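Ferredoxin (Rhodopseudomonas palustris, PDB 4LTU) carries a single [2Fe-2S] cluster and probably transfers electrons between redox partners, as in the adrenodoxin/putidaredoxin family of ferredoxins. Local coordinates at residues 51-57 / 97-103. Residues are numbered along the deposited sequence; the frame is centred on the assembly and turned at random.
Sequences VYVDDLW and GLVLRIP. Unlike the reference sequence in segment 97-103: Ile102 (reference Leu).
Two antiparallel neighbours within the mixed sheet meet here: strand 50-53 and the C-terminal strand 99-101. Their axes approach to 4.7 Å, with N-to-C directions 141° apart. Tyr52 and Arg101 form a hydrogen-bonded pair, CA-CA 5.0 Å, with Tyr52 N to Arg101 O at 2.7 Å and Arg101 N to Tyr52 O at 2.8 Å. Val53 and Leu100 follow as a non-hydrogen-bonded pair, CA-CA 4.8 Å; beyond it, a single hydrogen bond from Asp54 N to Val99 O, 3.1 Å, extends the contact into the loop. Extended backbone angles hold through Asp54; a turn closed by a hydrogen bond from Trp57 N to Asp54 O, 2.7 Å, then brings the indole back against 97-99. Leu98 CA sits over the face of the six-membered ring of Trp57, 3.9 Å from its centroid, a CH-pi contact. Gly97 O lies 3.3 Å from Trp57 CZ2; at phi 106° and psi -6° a CB on Gly97 would jam against the preceding carbonyl O and crowd the indole. On the face of Tyr52 and Arg101, Asp54 OD1 makes a salt bridge to Arg101 NH2 at 2.6 Å, and Tyr52 OH (chi1 m) lies 3.5 Å from Pro103 CB. On the face of Val53 (t) and Leu100 (m), Val53 CG2 packs 3.9 Å from Leu100 CD2. Strands 3-7 and 83-85 flank the pair, with the Val51 side chain about 9 Å from the iron-sulfur cluster. Such a C-terminal strand, inserted between the first strand and the one following the cluster loop, is characteristic of the beta-grasp fold of [2Fe-2S] ferredoxins.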
loop_
_atom_site.group_PDB
_atom_site.type_symbol
_atom_site.label_atom_id
_atom_site.label_comp_id
_atom_site.label_asym_id
_atom_site.label_seq_id
_atom_site.Cartn_x
_atom_site.Cartn_y
_atom_site.Cartn_z
ATOM N N VAL A 51 -2.885 2.718 1.585
ATOM C CA VAL A 51 -1.723 2.798 2.478
ATOM C C VAL A 51 -1.131 4.197 2.473
ATOM O O VAL A 51 -1.352 4.959 1.540
ATOM C CB VAL A 51 -0.589 1.804 2.121
ATOM C CG1 VAL A 51 -0.961 0.357 2.464
ATOM C CG2 VAL A 51 -0.142 1.955 0.674
ATOM N N TYR A 52 -0.369 4.531 3.516
ATOM C CA TYR A 52 0.503 5.717 3.493
ATOM C C TYR A 52 1.959 5.302 3.298
ATOM O O TYR A 52 2.537 4.569 4.096
ATOM C CB TYR A 52 0.361 6.577 4.753
ATOM C CG TYR A 52 -1.050 6.698 5.372
ATOM C CD1 TYR A 52 -2.125 7.210 4.648
ATOM C CD2 TYR A 52 -1.266 6.360 6.713
ATOM C CE1 TYR A 52 -3.407 7.339 5.219
ATOM C CE2 TYR A 52 -2.534 6.494 7.306
ATOM C CZ TYR A 52 -3.598 6.992 6.547
ATOM O OH TYR A 52 -4.847 7.120 7.138
ATOM N N VAL A 53 2.543 5.752 2.201
ATOM C CA VAL A 53 3.944 5.536 1.942
ATOM C C VAL A 53 4.754 6.437 2.892
ATOM O O VAL A 53 4.344 7.582 3.197
ATOM C CB VAL A 53 4.261 5.867 0.493
ATOM C CG1 VAL A 53 5.698 5.538 0.175
ATOM C CG2 VAL A 53 3.310 5.080 -0.435
ATOM N N ASP A 54 5.870 5.912 3.394
ATOM C CA ASP A 54 6.728 6.716 4.240
ATOM C C ASP A 54 7.217 7.943 3.485
ATOM O O ASP A 54 7.685 7.843 2.339
ATOM C CB ASP A 54 7.924 5.920 4.759
ATOM C CG ASP A 54 8.486 6.517 6.030
ATOM O OD1 ASP A 54 7.670 6.871 6.915
ATOM O OD2 ASP A 54 9.733 6.640 6.145
ATOM N N ASP A 55 7.101 9.090 4.159
ATOM C CA ASP A 55 7.580 10.393 3.686
ATOM C C ASP A 55 8.843 10.328 2.811
ATOM O O ASP A 55 8.929 11.008 1.795
ATOM C CB ASP A 55 7.803 11.317 4.902
ATOM C CG ASP A 55 8.197 12.750 4.500
ATOM O OD1 ASP A 55 7.681 13.250 3.462
ATOM O OD2 ASP A 55 9.019 13.368 5.233
ATOM N N LEU A 56 9.800 9.493 3.204
ATOM C CA LEU A 56 11.074 9.363 2.515
ATOM C C LEU A 56 11.085 8.429 1.315
ATOM O O LEU A 56 12.004 8.504 0.487
ATOM C CB LEU A 56 12.186 8.972 3.510
ATOM C CG LEU A 56 12.355 9.889 4.728
ATOM C CD1 LEU A 56 13.068 9.137 5.833
ATOM C CD2 LEU A 56 13.057 11.261 4.419
ATOM N N TRP A 57 10.076 7.557 1.205
ATOM C CA TRP A 57 10.003 6.579 0.097
ATOM C C TRP A 57 9.069 7.012 -1.042
ATOM O O TRP A 57 9.153 6.472 -2.140
ATOM C CB TRP A 57 9.603 5.169 0.596
ATOM C CG TRP A 57 10.687 4.403 1.316
ATOM C CD1 TRP A 57 10.915 4.385 2.659
ATOM C CD2 TRP A 57 11.684 3.551 0.730
ATOM N NE1 TRP A 57 12.000 3.577 2.951
ATOM C CE2 TRP A 57 12.489 3.056 1.783
ATOM C CE3 TRP A 57 11.988 3.172 -0.586
ATOM C CZ2 TRP A 57 13.570 2.179 1.565
ATOM C CZ3 TRP A 57 13.069 2.303 -0.801
ATOM C CH2 TRP A 57 13.839 1.816 0.272
ATOM N N GLY A 97 13.196 -2.483 1.153
ATOM C CA GLY A 97 13.179 -1.570 2.305
ATOM C C GLY A 97 11.969 -0.643 2.410
ATOM O O GLY A 97 11.812 0.071 3.416
ATOM N N LEU A 98 11.100 -0.658 1.391
ATOM C CA LEU A 98 9.910 0.213 1.363
ATOM C C LEU A 98 9.061 0.117 2.625
ATOM O O LEU A 98 8.756 -0.986 3.117
ATOM C CB LEU A 98 9.041 -0.096 0.137
ATOM C CG LEU A 98 7.793 0.766 -0.103
ATOM C CD1 LEU A 98 8.139 2.191 -0.525
ATOM C CD2 LEU A 98 6.890 0.095 -1.120
ATOM N N VAL A 99 8.660 1.280 3.141
ATOM C CA VAL A 99 7.924 1.318 4.386
ATOM C C VAL A 99 6.511 1.785 4.098
ATOM O O VAL A 99 6.308 2.826 3.476
ATOM C CB VAL A 99 8.607 2.250 5.414
ATOM C CG1 VAL A 99 7.745 2.406 6.723
ATOM C CG2 VAL A 99 9.993 1.765 5.731
ATOM N N LEU A 100 5.530 1.008 4.525
ATOM C CA LEU A 100 4.147 1.431 4.344
ATOM C C LEU A 100 3.401 1.382 5.666
ATOM O O LEU A 100 3.558 0.447 6.433
ATOM C CB LEU A 100 3.425 0.572 3.301
ATOM C CG LEU A 100 4.054 0.302 1.938
ATOM C CD1 LEU A 100 3.222 -0.814 1.253
ATOM C CD2 LEU A 100 4.137 1.576 1.098
ATOM N N ARG A 101 2.622 2.416 5.932
ATOM C CA ARG A 101 1.779 2.435 7.108
ATOM C C ARG A 101 0.348 2.300 6.641
ATOM O O ARG A 101 -0.046 2.859 5.603
ATOM C CB ARG A 101 2.020 3.703 7.932
ATOM C CG ARG A 101 3.529 3.826 8.324
ATOM C CD ARG A 101 3.815 4.855 9.410
ATOM N NE ARG A 101 4.280 6.100 8.822
ATOM C CZ ARG A 101 5.462 6.648 9.066
ATOM N NH1 ARG A 101 6.302 6.076 9.933
ATOM N NH2 ARG A 101 5.784 7.787 8.463
ATOM N N ILE A 102 -0.419 1.550 7.421
ATOM C CA ILE A 102 -1.771 1.185 7.098
ATOM C C ILE A 102 -2.752 2.013 7.934
ATOM O O ILE A 102 -2.498 2.281 9.114
ATOM C CB ILE A 102 -2.016 -0.345 7.233
ATOM C CG1 ILE A 102 -1.277 -0.945 8.408
ATOM C CG2 ILE A 102 -1.543 -1.108 5.963
ATOM C CD1 ILE A 102 -1.251 -2.502 8.369
ATOM N N PRO A 103 -3.865 2.444 7.304
ATOM C CA PRO A 103 -4.795 3.346 7.917
ATOM C C PRO A 103 -5.649 2.669 8.967
ATOM O O PRO A 103 -5.775 1.449 8.985
ATOM C CB PRO A 103 -5.662 3.780 6.737
ATOM C CG PRO A 103 -5.696 2.623 5.884
ATOM C CD PRO A 103 -4.280 2.125 5.932
#